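Local coordinates for protein annexin (Schistosoma mansoni, PDB 4MDU) that binds acidic phospholipid membranes in a calcium-dependent manner, aggregates liposomes when calcium is present, and takes part in worm reproduction and host-parasite interaction, at residues P110-K115 and L315-S320; Y118-G123 and D128-E133; I134-W139 and A295-D300. All coordinates share one frame; numbering follows the deposited sequence.

Contact 1: residues P110-K115 and L315-S320; sequences PYMLAK and LLITRS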
ATOM      1  N   PRO B 110     -21.714 -13.630  -3.788  1.00 31.40           N
ATOM      2  CA  PRO B 110     -21.634 -12.367  -4.529  1.00 29.66           C
ATOM      3  C   PRO B 110     -22.140 -11.150  -3.752  1.00 22.86           C
ATOM      4  O   PRO B 110     -21.554 -10.079  -3.886  1.00 23.12           O
ATOM      5  CB  PRO B 110     -22.497 -12.622  -5.786  1.00 33.89           C
ATOM      6  CG  PRO B 110     -23.244 -13.899  -5.514  1.00 30.36           C
ATOM      7  CD  PRO B 110     -22.396 -14.686  -4.562  1.00 23.00           C
ATOM      8  N   TYR B 111     -23.196 -11.288  -2.960  1.00 23.72           N
ATOM      9  CA  TYR B 111     -23.666 -10.139  -2.171  1.00 27.60           C
ATOM     10  C   TYR B 111     -22.632  -9.790  -1.095  1.00 28.14           C
ATOM     11  O   TYR B 111     -22.292  -8.617  -0.831  1.00 19.45           O
ATOM     12  CB  TYR B 111     -25.003 -10.464  -1.513  1.00 30.54           C
ATOM     13  CG  TYR B 111     -25.669  -9.266  -0.875  1.00 40.96           C
ATOM     14  CD1 TYR B 111     -25.483  -8.967   0.468  1.00 40.98           C
ATOM     15  CD2 TYR B 111     -26.488  -8.432  -1.621  1.00 40.15           C
ATOM     16  CE1 TYR B 111     -26.098  -7.869   1.049  1.00 41.78           C
ATOM     17  CE2 TYR B 111     -27.099  -7.331  -1.050  1.00 44.73           C
ATOM     18  CZ  TYR B 111     -26.901  -7.055   0.285  1.00 45.07           C
ATOM     19  OH  TYR B 111     -27.525  -5.960   0.838  1.00 45.60           O
ATOM     20  N   MET B 112     -22.116 -10.828  -0.468  1.00 25.95           N
ATOM     21  CA  MET B 112     -21.090 -10.620   0.546  1.00 33.57           C
ATOM     22  C   MET B 112     -19.903  -9.855  -0.040  1.00 29.94           C
ATOM     23  O   MET B 112     -19.413  -8.897   0.555  1.00 34.09           O
ATOM     24  CB  MET B 112     -20.655 -11.953   1.151  1.00 32.16           C
ATOM     25  CG  MET B 112     -19.740 -11.787   2.347  1.00 43.30           C
ATOM     26  SD  MET B 112     -18.073 -12.058   1.789  1.00 54.28           S
ATOM     27  CE  MET B 112     -18.069 -13.811   2.014  1.00 22.55           C
ATOM     28  N   LEU B 113     -19.457 -10.245  -1.227  1.00 29.84           N
ATOM     29  CA  LEU B 113     -18.324  -9.550  -1.816  1.00 22.42           C
ATOM     30  C   LEU B 113     -18.725  -8.126  -2.177  1.00 19.05           C
ATOM     31  O   LEU B 113     -17.952  -7.177  -1.981  1.00 20.67           O
ATOM     32  CB  LEU B 113     -17.753 -10.314  -3.013  1.00 19.60           C
ATOM     33  CG  LEU B 113     -17.139 -11.657  -2.624  1.00 22.67           C
ATOM     34  CD1 LEU B 113     -16.666 -12.383  -3.875  1.00 28.44           C
ATOM     35  CD2 LEU B 113     -15.997 -11.467  -1.624  1.00 16.17           C
ATOM     36  N   ALA B 114     -19.939  -7.955  -2.682  1.00 24.56           N
ATOM     37  CA  ALA B 114     -20.357  -6.611  -3.098  1.00 32.62           C
ATOM     38  C   ALA B 114     -20.424  -5.656  -1.891  1.00 28.56           C
ATOM     39  O   ALA B 114     -20.000  -4.515  -1.971  1.00 27.97           O
ATOM     40  CB  ALA B 114     -21.693  -6.642  -3.882  1.00 15.75           C
ATOM     41  N   LYS B 115     -20.936  -6.132  -0.767  1.00 28.39           N
ATOM     42  CA  LYS B 115     -20.972  -5.290   0.421  1.00 33.23           C
ATOM     43  C   LYS B 115     -19.567  -4.822   0.836  1.00 26.69           C
ATOM     44  O   LYS B 115     -19.353  -3.641   1.103  1.00 25.21           O
ATOM     45  CB  LYS B 115     -21.678  -6.003   1.570  1.00 39.22           C
ATOM     46  CG  LYS B 115     -22.923  -5.273   2.079  1.00 51.99           C
ATOM     47  CD  LYS B 115     -23.514  -5.972   3.304  1.00 59.71           C
ATOM     48  CE  LYS B 115     -24.749  -5.260   3.828  1.00 65.54           C
ATOM     49  NZ  LYS B 115     -25.294  -5.914   5.057  1.00 66.44           N
ATOM     50  N   LEU B 315     -11.531 -14.118   3.302  1.00 26.65           N
ATOM     51  CA  LEU B 315     -10.623 -15.058   2.662  1.00 25.97           C
ATOM     52  C   LEU B 315     -10.918 -16.504   3.039  1.00 30.06           C
ATOM     53  O   LEU B 315     -11.023 -17.371   2.163  1.00 29.41           O
ATOM     54  CB  LEU B 315      -9.174 -14.690   2.955  1.00 18.63           C
ATOM     55  CG  LEU B 315      -8.764 -13.421   2.202  1.00 25.31           C
ATOM     56  CD1 LEU B 315      -7.441 -12.924   2.702  1.00 24.47           C
ATOM     57  CD2 LEU B 315      -8.747 -13.636   0.647  1.00 23.14           C
ATOM     58  N   LEU B 316     -11.075 -16.756   4.334  1.00 21.82           N
ATOM     59  CA  LEU B 316     -11.399 -18.094   4.829  1.00 22.70           C
ATOM     60  C   LEU B 316     -12.712 -18.635   4.246  1.00 25.77           C
ATOM     61  O   LEU B 316     -12.771 -19.758   3.739  1.00 26.16           O
ATOM     62  CB  LEU B 316     -11.469 -18.065   6.357  1.00 31.70           C
ATOM     63  CG  LEU B 316     -10.210 -18.550   7.091  1.00 40.04           C
ATOM     64  CD1 LEU B 316      -8.976 -18.526   6.180  1.00 31.03           C
ATOM     65  CD2 LEU B 316      -9.983 -17.772   8.380  1.00 34.69           C
ATOM     66  N   ILE B 317     -13.769 -17.840   4.348  1.00 24.92           N
ATOM     67  CA  ILE B 317     -15.069 -18.216   3.806  1.00 30.21           C
ATOM     68  C   ILE B 317     -14.956 -18.584   2.325  1.00 29.11           C
ATOM     69  O   ILE B 317     -15.395 -19.659   1.901  1.00 19.67           O
ATOM     70  CB  ILE B 317     -16.087 -17.061   3.991  1.00 28.98           C
ATOM     71  CG1 ILE B 317     -16.341 -16.852   5.498  1.00 24.76           C
ATOM     72  CG2 ILE B 317     -17.389 -17.323   3.219  1.00 23.18           C
ATOM     73  CD1 ILE B 317     -17.102 -15.599   5.828  1.00 20.16           C
ATOM     74  N   THR B 318     -14.329 -17.711   1.549  1.00 27.50           N
ATOM     75  CA  THR B 318     -14.272 -17.906   0.103  1.00 34.17           C
ATOM     76  C   THR B 318     -13.321 -19.041  -0.302  1.00 32.55           C
ATOM     77  O   THR B 318     -13.680 -19.888  -1.130  1.00 26.02           O
ATOM     78  CB  THR B 318     -13.930 -16.594  -0.667  1.00 26.16           C
ATOM     79  OG1 THR B 318     -12.757 -15.990  -0.102  1.00 28.02           O
ATOM     80  CG2 THR B 318     -15.076 -15.610  -0.562  1.00 23.76           C
ATOM     81  N   ARG B 319     -12.123 -19.068   0.277  1.00 22.84           N
ATOM     82  CA  ARG B 319     -11.130 -20.065  -0.139  1.00 25.51           C
ATOM     83  C   ARG B 319     -11.498 -21.467   0.311  1.00 27.70           C
ATOM     84  O   ARG B 319     -11.018 -22.462  -0.233  1.00 30.76           O
ATOM     85  CB  ARG B 319      -9.748 -19.695   0.374  1.00 21.47           C
ATOM     86  CG  ARG B 319      -9.192 -18.502  -0.352  1.00 33.67           C
ATOM     87  CD  ARG B 319      -9.027 -18.897  -1.818  1.00 44.30           C
ATOM     88  NE  ARG B 319      -9.693 -17.939  -2.655  1.00 43.16           N
ATOM     89  CZ  ARG B 319      -9.691 -17.944  -3.980  1.00 35.37           C
ATOM     90  NH1 ARG B 319      -9.061 -18.884  -4.686  1.00 28.68           N
ATOM     91  NH2 ARG B 319     -10.332 -16.976  -4.591  1.00 37.13           N
ATOM     92  N   SER B 320     -12.376 -21.531   1.301  1.00 24.08           N
ATOM     93  CA  SER B 320     -12.710 -22.797   1.926  1.00 27.09           C
ATOM     94  C   SER B 320     -13.227 -23.809   0.913  1.00 24.46           C
ATOM     95  O   SER B 320     -12.918 -24.997   1.000  1.00 25.61           O
ATOM     96  CB  SER B 320     -13.728 -22.585   3.051  1.00 30.86           C
ATOM     97  OG  SER B 320     -14.958 -22.099   2.558  1.00 26.89           O
TER
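The helical segments 110-115 and 315-320 run roughly antiparallel, 147° between their N-to-C directions, with axes 11.9 Å apart at closest approach. L113 and T318 form the nearest backbone pair, their CA atoms 9.5 Å apart. At such a separation the backbones do not meet, and side chains from both helices bridge the gap. M112 does most of this. With CG anti to the backbone N (chi1 -172°) and further bends at chi2 and chi3, its flexible chain sends the terminal methyl CE to I317, where it lies 3.8 Å from the branch methyl CG2; the two side chains meet at a slant. The same CE also approaches T318 CG2, at 4.3 Å. L113 reaches T318 from beside the methionine, its CD2 4.4 Å from T318 CG2. Threonine suits this place because its two branches serve different ends: the methyl faces the apolar partners, whereas OG1 is hydrogen-bonded to the carbonyl of R314 one turn back in its own helix. Nearby, S320 OG donates to I317 O at 2.6 Å from above the carbonyl plane. Q104 of helix 96-106 touches both M112 and I317, and so adds a third helix to the join between the second and fourth annexin repeats. Carried by methyl groups alone, with no hydrogen bond across it, the contact depends on shape and burial and imposes little directional constraint.

Contact 2: residues Y118-G123 and D128-E133; sequences YYAMKG and DRVLIE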
ATOM      1  N   TYR B 118     -18.468  -2.217  -1.604  1.00 29.38           N
ATOM      2  CA  TYR B 118     -19.175  -0.998  -1.243  1.00 19.86           C
ATOM      3  C   TYR B 118     -18.461  -0.257  -0.110  1.00 33.74           C
ATOM      4  O   TYR B 118     -18.189   0.936  -0.209  1.00 35.17           O
ATOM      5  CB  TYR B 118     -20.595  -1.347  -0.818  1.00 29.60           C
ATOM      6  CG  TYR B 118     -21.369  -0.157  -0.301  1.00 32.94           C
ATOM      7  CD1 TYR B 118     -21.497   0.076   1.051  1.00 37.22           C
ATOM      8  CD2 TYR B 118     -21.952   0.740  -1.176  1.00 38.36           C
ATOM      9  CE1 TYR B 118     -22.196   1.160   1.519  1.00 44.23           C
ATOM     10  CE2 TYR B 118     -22.653   1.824  -0.720  1.00 42.91           C
ATOM     11  CZ  TYR B 118     -22.775   2.031   0.627  1.00 48.37           C
ATOM     12  OH  TYR B 118     -23.474   3.123   1.078  1.00 56.66           O
ATOM     13  N   TYR B 119     -18.139  -0.963   0.970  1.00 32.12           N
ATOM     14  CA  TYR B 119     -17.461  -0.308   2.087  1.00 31.26           C
ATOM     15  C   TYR B 119     -16.038   0.147   1.734  1.00 31.71           C
ATOM     16  O   TYR B 119     -15.566   1.183   2.200  1.00 30.86           O
ATOM     17  CB  TYR B 119     -17.503  -1.186   3.352  1.00 29.27           C
ATOM     18  CG  TYR B 119     -18.895  -1.239   3.960  1.00 33.05           C
ATOM     19  CD1 TYR B 119     -19.499  -0.077   4.437  1.00 35.27           C
ATOM     20  CD2 TYR B 119     -19.615  -2.435   4.044  1.00 35.32           C
ATOM     21  CE1 TYR B 119     -20.768  -0.094   4.987  1.00 37.78           C
ATOM     22  CE2 TYR B 119     -20.909  -2.461   4.598  1.00 41.01           C
ATOM     23  CZ  TYR B 119     -21.472  -1.273   5.066  1.00 43.77           C
ATOM     24  OH  TYR B 119     -22.735  -1.234   5.620  1.00 48.52           O
ATOM     25  N   ALA B 120     -15.367  -0.611   0.880  1.00 30.05           N
ATOM     26  CA  ALA B 120     -14.008  -0.257   0.486  1.00 33.73           C
ATOM     27  C   ALA B 120     -13.975   1.066  -0.278  1.00 38.57           C
ATOM     28  O   ALA B 120     -12.937   1.743  -0.337  1.00 39.59           O
ATOM     29  CB  ALA B 120     -13.388  -1.372  -0.348  1.00 30.81           C
ATOM     30  N   MET B 121     -15.108   1.441  -0.861  1.00 42.07           N
ATOM     31  CA  MET B 121     -15.162   2.666  -1.656  1.00 41.22           C
ATOM     32  C   MET B 121     -15.954   3.798  -0.996  1.00 40.77           C
ATOM     33  O   MET B 121     -15.587   4.960  -1.111  1.00 46.11           O
ATOM     34  CB  MET B 121     -15.682   2.362  -3.063  1.00 35.15           C
ATOM     35  CG  MET B 121     -14.761   1.429  -3.856  1.00 31.54           C
ATOM     36  SD  MET B 121     -15.368   1.060  -5.508  1.00 38.70           S
ATOM     37  CE  MET B 121     -16.858   0.134  -5.152  1.00 40.07           C
ATOM     38  N   LYS B 122     -17.021   3.460  -0.285  1.00 40.47           N
ATOM     39  CA  LYS B 122     -17.930   4.480   0.224  1.00 47.04           C
ATOM     40  C   LYS B 122     -17.317   5.344   1.330  1.00 50.62           C
ATOM     41  O   LYS B 122     -17.757   6.466   1.563  1.00 46.96           O
ATOM     42  CB  LYS B 122     -19.228   3.842   0.723  1.00 52.93           C
ATOM     43  N   GLY B 123     -16.309   4.820   2.013  1.00 44.14           N
ATOM     44  CA  GLY B 123     -15.699   5.547   3.108  1.00 43.21           C
ATOM     45  C   GLY B 123     -14.738   6.637   2.666  1.00 46.62           C
ATOM     46  O   GLY B 123     -14.755   7.097   1.518  1.00 41.57           O
ATOM     47  N   ASP B 128      -7.976   0.031  -1.439  1.00 34.96           N
ATOM     48  CA  ASP B 128      -7.567  -0.579  -2.687  1.00 33.97           C
ATOM     49  C   ASP B 128      -7.093  -1.993  -2.491  1.00 35.87           C
ATOM     50  O   ASP B 128      -7.274  -2.855  -3.364  1.00 28.50           O
ATOM     51  CB  ASP B 128      -6.496   0.263  -3.349  1.00 34.81           C
ATOM     52  CG  ASP B 128      -7.091   1.436  -4.094  1.00 38.54           C
ATOM     53  OD1 ASP B 128      -7.839   1.185  -5.066  1.00 42.27           O
ATOM     54  OD2 ASP B 128      -6.844   2.593  -3.698  1.00 40.10           O
ATOM     55  N   ARG B 129      -6.512  -2.223  -1.323  1.00 31.68           N
ATOM     56  CA  ARG B 129      -6.045  -3.538  -0.933  1.00 30.00           C
ATOM     57  C   ARG B 129      -7.189  -4.535  -1.040  1.00 30.81           C
ATOM     58  O   ARG B 129      -7.002  -5.681  -1.494  1.00 25.69           O
ATOM     59  CB  ARG B 129      -5.527  -3.487   0.503  1.00 30.58           C
ATOM     60  CG  ARG B 129      -4.997  -4.803   1.013  1.00 44.62           C
ATOM     61  CD  ARG B 129      -4.398  -4.673   2.416  1.00 61.90           C
ATOM     62  NE  ARG B 129      -4.171  -5.989   3.014  1.00 75.31           N
ATOM     63  CZ  ARG B 129      -3.332  -6.237   4.017  1.00 81.24           C
ATOM     64  NH1 ARG B 129      -2.608  -5.261   4.552  1.00 80.06           N
ATOM     65  NH2 ARG B 129      -3.213  -7.472   4.483  1.00 82.43           N
ATOM     66  N   VAL B 130      -8.369  -4.092  -0.615  1.00 26.61           N
ATOM     67  CA  VAL B 130      -9.579  -4.898  -0.692  1.00 24.21           C
ATOM     68  C   VAL B 130     -10.059  -5.035  -2.155  1.00 27.01           C
ATOM     69  O   VAL B 130     -10.523  -6.098  -2.568  1.00 25.24           O
ATOM     70  CB  VAL B 130     -10.685  -4.326   0.236  1.00 27.75           C
ATOM     71  CG1 VAL B 130     -12.033  -4.993  -0.030  1.00 21.50           C
ATOM     72  CG2 VAL B 130     -10.291  -4.513   1.704  1.00 26.13           C
ATOM     73  N   LEU B 131      -9.926  -3.978  -2.950  1.00 21.39           N
ATOM     74  CA  LEU B 131     -10.326  -4.078  -4.365  1.00 27.61           C
ATOM     75  C   LEU B 131      -9.428  -5.083  -5.091  1.00 27.05           C
ATOM     76  O   LEU B 131      -9.909  -5.983  -5.778  1.00 20.86           O
ATOM     77  CB  LEU B 131     -10.262  -2.719  -5.072  1.00 24.32           C
ATOM     78  CG  LEU B 131     -11.028  -1.563  -4.462  1.00 27.53           C
ATOM     79  CD1 LEU B 131     -11.098  -0.351  -5.452  1.00 19.54           C
ATOM     80  CD2 LEU B 131     -12.393  -2.042  -4.045  1.00 29.77           C
ATOM     81  N   ILE B 132      -8.116  -4.952  -4.891  1.00 32.98           N
ATOM     82  CA  ILE B 132      -7.175  -5.911  -5.461  1.00 30.96           C
ATOM     83  C   ILE B 132      -7.466  -7.342  -5.020  1.00 28.81           C
ATOM     84  O   ILE B 132      -7.548  -8.258  -5.842  1.00 25.60           O
ATOM     85  CB  ILE B 132      -5.736  -5.573  -5.085  1.00 26.19           C
ATOM     86  CG1 ILE B 132      -5.359  -4.205  -5.641  1.00 25.40           C
ATOM     87  CG2 ILE B 132      -4.802  -6.639  -5.611  1.00 22.54           C
ATOM     88  CD1 ILE B 132      -3.921  -3.822  -5.413  1.00 25.96           C
ATOM     89  N   GLU B 133      -7.633  -7.528  -3.717  1.00 26.66           N
ATOM     90  CA  GLU B 133      -7.873  -8.853  -3.143  1.00 22.02           C
ATOM     91  C   GLU B 133      -9.106  -9.545  -3.730  1.00 25.08           C
ATOM     92  O   GLU B 133      -9.085 -10.735  -4.073  1.00 25.23           O
ATOM     93  CB  GLU B 133      -8.017  -8.754  -1.606  1.00 22.92           C
ATOM     94  CG  GLU B 133      -8.349 -10.100  -0.953  1.00 29.62           C
ATOM     95  CD  GLU B 133      -9.398  -9.988   0.144  1.00 29.51           C
ATOM     96  OE1 GLU B 133      -9.207  -9.166   1.056  1.00 32.88           O
ATOM     97  OE2 GLU B 133     -10.411 -10.718   0.089  1.00 27.91           O
TER
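Y118 O accepts two backbone donors, K122 N at 2.8 Å and M121 N at 3.2 Å, as helix 109-122 comes to its last turn. Within that turn A120 directs its methyl at helix 128-136, where CB lies 3.9 Å from V130 CG1 and also 3.9 Å from L131 CD2, touching both branched neighbours at once. A small residue suits this place, since A120 and V130 have their CA atoms only 6.5 Å apart. Setting CG1 anti to the backbone N (chi1 169°), V130 presents that methyl to the alanine. L131 leaves its backbone alongside the partner helix, and its CD2 then comes in to touch the alanine. The contact widens to a second residue where L131 CD2 lies 4.2 Å from M121 CG. Segments 118-122 and 128-133, whose axes approach to 9.1 Å at 146° between their directions, belong to an antiparallel pair of helices joined by a short connection: the helix-loop-helix of an annexin repeat, whose loop supplies calcium ligands. G123, where the chain leaves helical geometry, belongs to the same calcium site as M121, and D128, at the start of the second helix, belongs to another. Away from the apolar seam, D128 OD1 is hydrogen-bonded to Y178 OH, and E133 forms a salt bridge with R314 of helix 311-320.

Contact 3: residues I134-W139 and A295-D300; sequences IFTTLW and AEWLHD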
ATOM      1  N   ILE B 134     -10.193  -8.797  -3.818  1.00 24.95           N
ATOM      2  CA  ILE B 134     -11.452  -9.331  -4.315  1.00 28.81           C
ATOM      3  C   ILE B 134     -11.477  -9.496  -5.847  1.00 23.59           C
ATOM      4  O   ILE B 134     -11.739 -10.592  -6.352  1.00 23.45           O
ATOM      5  CB  ILE B 134     -12.635  -8.452  -3.847  1.00 26.90           C
ATOM      6  CG1 ILE B 134     -12.820  -8.603  -2.329  1.00 25.79           C
ATOM      7  CG2 ILE B 134     -13.909  -8.839  -4.595  1.00 20.14           C
ATOM      8  CD1 ILE B 134     -14.011  -7.854  -1.791  1.00 25.95           C
ATOM      9  N   PHE B 135     -11.179  -8.429  -6.584  1.00 22.74           N
ATOM     10  CA  PHE B 135     -11.251  -8.504  -8.049  1.00 25.62           C
ATOM     11  C   PHE B 135     -10.327  -9.556  -8.628  1.00 30.76           C
ATOM     12  O   PHE B 135     -10.697 -10.280  -9.556  1.00 24.58           O
ATOM     13  CB  PHE B 135     -10.961  -7.147  -8.682  1.00 30.87           C
ATOM     14  CG  PHE B 135     -12.045  -6.148  -8.453  1.00 25.77           C
ATOM     15  CD1 PHE B 135     -13.362  -6.561  -8.347  1.00 21.93           C
ATOM     16  CD2 PHE B 135     -11.754  -4.803  -8.321  1.00 32.39           C
ATOM     17  CE1 PHE B 135     -14.385  -5.639  -8.127  1.00 28.74           C
ATOM     18  CE2 PHE B 135     -12.769  -3.871  -8.104  1.00 37.64           C
ATOM     19  CZ  PHE B 135     -14.081  -4.291  -8.000  1.00 30.02           C
ATOM     20  N   THR B 136      -9.115  -9.637  -8.087  1.00 27.27           N
ATOM     21  CA  THR B 136      -8.178 -10.683  -8.487  1.00 25.95           C
ATOM     22  C   THR B 136      -8.840 -12.057  -8.528  1.00 29.66           C
ATOM     23  O   THR B 136      -8.578 -12.851  -9.433  1.00 26.66           O
ATOM     24  CB  THR B 136      -6.967 -10.729  -7.539  1.00 25.31           C
ATOM     25  OG1 THR B 136      -6.126  -9.603  -7.810  1.00 22.34           O
ATOM     26  CG2 THR B 136      -6.181 -11.984  -7.746  1.00 18.96           C
ATOM     27  N   THR B 137      -9.719 -12.325  -7.563  1.00 24.74           N
ATOM     28  CA  THR B 137     -10.271 -13.668  -7.396  1.00 24.03           C
ATOM     29  C   THR B 137     -11.581 -13.937  -8.145  1.00 26.68           C
ATOM     30  O   THR B 137     -12.179 -15.001  -7.982  1.00 28.25           O
ATOM     31  CB  THR B 137     -10.505 -13.991  -5.907  1.00 23.23           C
ATOM     32  OG1 THR B 137     -11.574 -13.169  -5.418  1.00 26.61           O
ATOM     33  CG2 THR B 137      -9.248 -13.710  -5.103  1.00 16.07           C
ATOM     34  N   LEU B 138     -12.032 -13.002  -8.973  1.00 28.43           N
ATOM     35  CA  LEU B 138     -13.297 -13.211  -9.678  1.00 30.76           C
ATOM     36  C   LEU B 138     -13.092 -13.386 -11.169  1.00 25.49           C
ATOM     37  O   LEU B 138     -12.486 -12.532 -11.826  1.00 25.82           O
ATOM     38  CB  LEU B 138     -14.265 -12.045  -9.436  1.00 30.73           C
ATOM     39  CG  LEU B 138     -14.690 -11.819  -7.981  1.00 26.02           C
ATOM     40  CD1 LEU B 138     -15.408 -10.483  -7.835  1.00 24.18           C
ATOM     41  CD2 LEU B 138     -15.565 -12.973  -7.486  1.00 22.67           C
ATOM     42  N   TRP B 139     -13.613 -14.474 -11.718  1.00 25.32           N
ATOM     43  CA  TRP B 139     -13.635 -14.579 -13.172  1.00 24.81           C
ATOM     44  C   TRP B 139     -14.910 -13.945 -13.744  1.00 31.00           C
ATOM     45  O   TRP B 139     -15.750 -13.424 -13.001  1.00 33.00           O
ATOM     46  CB  TRP B 139     -13.414 -16.013 -13.661  1.00 21.07           C
ATOM     47  CG  TRP B 139     -12.526 -16.021 -14.870  1.00 29.06           C
ATOM     48  CD1 TRP B 139     -12.904 -16.243 -16.173  1.00 21.38           C
ATOM     49  CD2 TRP B 139     -11.114 -15.740 -14.903  1.00 23.25           C
ATOM     50  NE1 TRP B 139     -11.810 -16.139 -16.999  1.00 22.88           N
ATOM     51  CE2 TRP B 139     -10.703 -15.824 -16.248  1.00 23.78           C
ATOM     52  CE3 TRP B 139     -10.157 -15.443 -13.923  1.00 26.64           C
ATOM     53  CZ2 TRP B 139      -9.378 -15.627 -16.639  1.00 28.34           C
ATOM     54  CZ3 TRP B 139      -8.836 -15.245 -14.317  1.00 28.23           C
ATOM     55  CH2 TRP B 139      -8.463 -15.337 -15.665  1.00 30.84           C
ATOM     56  N   ALA B 295      -1.659 -17.206   1.285  1.00 25.49           N
ATOM     57  CA  ALA B 295      -1.148 -17.445   2.644  1.00 24.67           C
ATOM     58  C   ALA B 295      -0.622 -16.136   3.187  1.00 20.38           C
ATOM     59  O   ALA B 295      -0.852 -15.808   4.343  1.00 23.90           O
ATOM     60  CB  ALA B 295      -0.053 -18.527   2.667  1.00 16.04           C
ATOM     61  N   GLU B 296       0.053 -15.368   2.332  1.00 33.07           N
ATOM     62  CA  GLU B 296       0.564 -14.053   2.727  1.00 31.08           C
ATOM     63  C   GLU B 296      -0.567 -13.064   2.963  1.00 32.35           C
ATOM     64  O   GLU B 296      -0.517 -12.261   3.887  1.00 28.04           O
ATOM     65  CB  GLU B 296       1.530 -13.497   1.678  1.00 29.34           C
ATOM     66  CG  GLU B 296       2.713 -14.393   1.435  1.00 37.29           C
ATOM     67  CD  GLU B 296       3.497 -13.981   0.214  1.00 43.10           C
ATOM     68  OE1 GLU B 296       3.335 -12.820  -0.225  1.00 41.59           O
ATOM     69  OE2 GLU B 296       4.265 -14.823  -0.306  1.00 37.98           O
ATOM     70  N   TRP B 297      -1.591 -13.118   2.121  1.00 24.58           N
ATOM     71  CA  TRP B 297      -2.753 -12.271   2.340  1.00 28.43           C
ATOM     72  C   TRP B 297      -3.372 -12.547   3.707  1.00 26.23           C
ATOM     73  O   TRP B 297      -3.708 -11.629   4.449  1.00 22.79           O
ATOM     74  CB  TRP B 297      -3.806 -12.509   1.260  1.00 21.96           C
ATOM     75  CG  TRP B 297      -3.501 -11.896  -0.066  1.00 28.28           C
ATOM     76  CD1 TRP B 297      -2.407 -11.150  -0.405  1.00 28.34           C
ATOM     77  CD2 TRP B 297      -4.321 -11.966  -1.245  1.00 25.62           C
ATOM     78  NE1 TRP B 297      -2.486 -10.769  -1.731  1.00 27.99           N
ATOM     79  CE2 TRP B 297      -3.655 -11.243  -2.264  1.00 24.43           C
ATOM     80  CE3 TRP B 297      -5.552 -12.576  -1.535  1.00 19.68           C
ATOM     81  CZ2 TRP B 297      -4.179 -11.103  -3.551  1.00 24.54           C
ATOM     82  CZ3 TRP B 297      -6.084 -12.426  -2.814  1.00 25.02           C
ATOM     83  CH2 TRP B 297      -5.391 -11.697  -3.809  1.00 22.24           C
ATOM     84  N   LEU B 298      -3.553 -13.824   4.015  1.00 28.96           N
ATOM     85  CA  LEU B 298      -4.099 -14.211   5.303  1.00 32.42           C
ATOM     86  C   LEU B 298      -3.205 -13.698   6.448  1.00 34.95           C
ATOM     87  O   LEU B 298      -3.695 -13.102   7.405  1.00 31.66           O
ATOM     88  CB  LEU B 298      -4.281 -15.728   5.344  1.00 29.16           C
ATOM     89  CG  LEU B 298      -5.490 -16.230   4.550  1.00 25.84           C
ATOM     90  CD1 LEU B 298      -5.406 -17.721   4.272  1.00 21.11           C
ATOM     91  CD2 LEU B 298      -6.768 -15.896   5.316  1.00 23.04           C
ATOM     92  N   HIS B 299      -1.895 -13.902   6.320  1.00 38.09           N
ATOM     93  CA  HIS B 299      -0.926 -13.407   7.304  1.00 32.78           C
ATOM     94  C   HIS B 299      -1.084 -11.903   7.532  1.00 34.70           C
ATOM     95  O   HIS B 299      -1.140 -11.435   8.667  1.00 24.54           O
ATOM     96  CB  HIS B 299       0.507 -13.718   6.842  1.00 28.03           C
ATOM     97  CG  HIS B 299       1.555 -13.372   7.850  1.00 39.51           C
ATOM     98  ND1 HIS B 299       1.829 -14.171   8.942  1.00 45.96           N
ATOM     99  CD2 HIS B 299       2.391 -12.312   7.941  1.00 38.86           C
ATOM    100  CE1 HIS B 299       2.792 -13.619   9.657  1.00 39.87           C
ATOM    101  NE2 HIS B 299       3.149 -12.488   9.072  1.00 44.91           N
ATOM    102  N   ASP B 300      -1.173 -11.138   6.448  1.00 26.72           N
ATOM    103  CA  ASP B 300      -1.253  -9.697   6.604  1.00 32.14           C
ATOM    104  C   ASP B 300      -2.611  -9.274   7.147  1.00 29.63           C
ATOM    105  O   ASP B 300      -2.753  -8.187   7.698  1.00 33.71           O
ATOM    106  CB  ASP B 300      -0.903  -8.996   5.293  1.00 38.95           C
ATOM    107  CG  ASP B 300       0.518  -9.284   4.868  1.00 51.85           C
ATOM    108  OD1 ASP B 300       1.265  -9.839   5.705  1.00 53.33           O
ATOM    109  OD2 ASP B 300       0.893  -8.977   3.716  1.00 60.71           O
TER
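Segment 134-139 carries the last part of helix 128-136 into the turn that follows, while segment 295-300 is helical throughout and spans the gap to it with one large side chain, that of W297. Tryptophan suits this place because its long, rigid indole can carry an apolar ring edge across to the other segment: it extends from its helix with CG anti to the carbonyl carbon (chi1 -76°), and the far rim of its six-membered ring reaches two consecutive threonines. T136 CG2 lies 4.0 Å from W297 CH2, and T137 CG2 lies 4.1 Å from W297 CZ3. Both methyls sit at the edge of the ring and near its plane, not over a face, so the contact is rim-to-methyl packing. T136 meets the indole aslant, whereas T137 and W297 run past each other in opposite senses. Both threonine hydroxyls are bonded to backbone carbonyls a turn back. T136 OG1 is hydrogen-bonded to I132 O; T137 OG1, held between the backbone N and the carbonyl carbon (chi1 69°), donates to I134 O at 2.7 Å. I134 O also accepts T137 N at 2.9 Å, so the two bonds help fix the turn at T137 and leave its CG2 facing the tryptophan. A282 of helix 274-288 touches both T136 and W297, bringing the third annexin repeat against this junction. Such buried packing of a helix against the end region of another, between repeats 2 and 4, belongs to the predominantly helical, four-repeat annexin fold.

Of the helices in these contacts, 109-122 comes first from the N terminus, supplying one side of contact 1 at 110-115 and one side of contact 2 at 118-123. Contact 2 closes almost at once, across four intervening residues, within the second repeat. Helix 128-136 then continues into 134-139, which waits 155 residues for its partner in helix 290-301 to close contact 3. The next helix, 311-320, closes contact 1. Contacts 2 and 3 therefore follow in series, both nested inside the loop of contact 1. Contacts 1 and 3 tie repeat 2 to repeat 4, and L315 and L316 of contact 1 pack on L298 of contact 3, joining them into one buried region.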